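Local coordinates for glyoxalase family protein (Bacillus cereus, PDB 1SS4), which is of unknown function but belongs to the glyoxalase (vicinal oxygen chelate) family and may bind a metal and act as a methylmalonyl-CoA epimerase, at the interface of chains A and B. Coordinates in Å, arbitrary orientation; residue numbers count along the deposited sequence, not the author numbering. Chains: chain A/B, Glyoxalase family protein.

The interface of chains A and B. Residues chain A 46, 50; chain B 127, 131, 133.
A:Trp46 lays one face of its indole against the edge of the B:Tyr127 ring, an aromatic contact between two subunits of the glyoxalase, or vicinal oxygen chelate, family, whose members commonly pair into two-fold dimers. The symmetric pair seen here is therefore plausibly the biological dimer, and the contact recurs with the chains exchanged. B:Tyr127 CD1 stands over the middle of the indole, 3.4 Å from A:Trp46 CE2 at the junction of its two rings. The neighbouring edge atom, B:Tyr127 CE1, lies 3.6 Å from A:Trp46 CZ2, so one side of the phenol ring rests along the indole face. The planes are inclined at 61°, an edge-to-face arrangement, and A:Trp46 NE1 lies level with the phenol plane at its edge, 3.7 Å from B:Tyr127 CE1. With CG opposite the backbone N (chi1 179°), the B:Tyr127 phenol runs out from strand 125-127 alongside the indole and presents its CD1–CE1 edge to the indole face.

One helical turn further along helix 45-51, A:Val50 adds a smaller aliphatic contact: its CG2 methyl packs 3.9 Å from B:Leu133 CG on strand 131-137. The two side chains meet at about a right angle, and B:Leu133 CD1 also approaches both methyls of the valine.

B:Tyr131 backs the aromatic pair from within chain B. Its hydroxyl OH sits 3.7 Å above the plane of the B:Tyr127 ring, toward the rim, while B:Tyr127 CB rests over one face of the B:Tyr131 ring, near its rim. This mutual packing probably helps to fix the tilt of B:Tyr127. The same hydroxyl OH reaches the outer end of the indole, 3.9 Å from A:Trp46 CH2.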
# COMPACT_ATOMS: atom_id res chain seq x y z
N TRP A 46 -8.06 1.34 -22.60
CA TRP A 46 -6.95 0.55 -22.09
C TRP A 46 -7.06 0.32 -20.58
O TRP A 46 -6.82 -0.78 -20.09
CB TRP A 46 -5.61 1.23 -22.39
CG TRP A 46 -5.40 2.55 -21.69
CD1 TRP A 46 -5.82 3.77 -22.12
CD2 TRP A 46 -4.73 2.76 -20.44
NE1 TRP A 46 -5.44 4.74 -21.22
CE2 TRP A 46 -4.78 4.15 -20.17
CE3 TRP A 46 -4.10 1.91 -19.51
CZ2 TRP A 46 -4.21 4.72 -19.02
CZ3 TRP A 46 -3.54 2.48 -18.36
CH2 TRP A 46 -3.60 3.87 -18.13
N VAL A 50 -7.18 -3.21 -18.08
CA VAL A 50 -6.27 -3.55 -16.99
C VAL A 50 -7.06 -4.02 -15.78
O VAL A 50 -6.80 -5.08 -15.20
CB VAL A 50 -5.42 -2.33 -16.52
CG1 VAL A 50 -4.56 -2.74 -15.31
CG2 VAL A 50 -4.52 -1.80 -17.65
N TYR B 127 0.27 0.78 -22.72
CA TYR B 127 -0.12 2.18 -22.73
C TYR B 127 0.81 2.84 -23.74
O TYR B 127 2.01 2.96 -23.50
CB TYR B 127 0.08 2.84 -21.36
CG TYR B 127 -0.30 4.29 -21.38
CD1 TYR B 127 -1.64 4.68 -21.40
CD2 TYR B 127 0.68 5.28 -21.43
CE1 TYR B 127 -2.00 6.04 -21.47
CE2 TYR B 127 0.33 6.64 -21.50
CZ TYR B 127 -1.00 7.01 -21.53
OH TYR B 127 -1.33 8.35 -21.61
N TYR B 131 4.64 1.95 -21.63
CA TYR B 131 4.73 0.80 -20.75
C TYR B 131 3.62 -0.21 -20.91
O TYR B 131 2.67 -0.01 -21.65
CB TYR B 131 4.78 1.25 -19.28
CG TYR B 131 3.60 2.08 -18.86
CD1 TYR B 131 3.60 3.47 -19.02
CD2 TYR B 131 2.47 1.48 -18.29
CE1 TYR B 131 2.50 4.24 -18.63
CE2 TYR B 131 1.36 2.24 -17.89
CZ TYR B 131 1.39 3.62 -18.07
OH TYR B 131 0.29 4.38 -17.70
N LEU B 133 1.27 -3.02 -18.47
CA LEU B 133 0.90 -3.30 -17.09
C LEU B 133 -0.27 -4.25 -16.96
O LEU B 133 -1.01 -4.50 -17.93
CB LEU B 133 0.54 -2.00 -16.36
CG LEU B 133 -0.76 -1.29 -16.79
CD1 LEU B 133 -1.22 -0.36 -15.67
CD2 LEU B 133 -0.53 -0.50 -18.07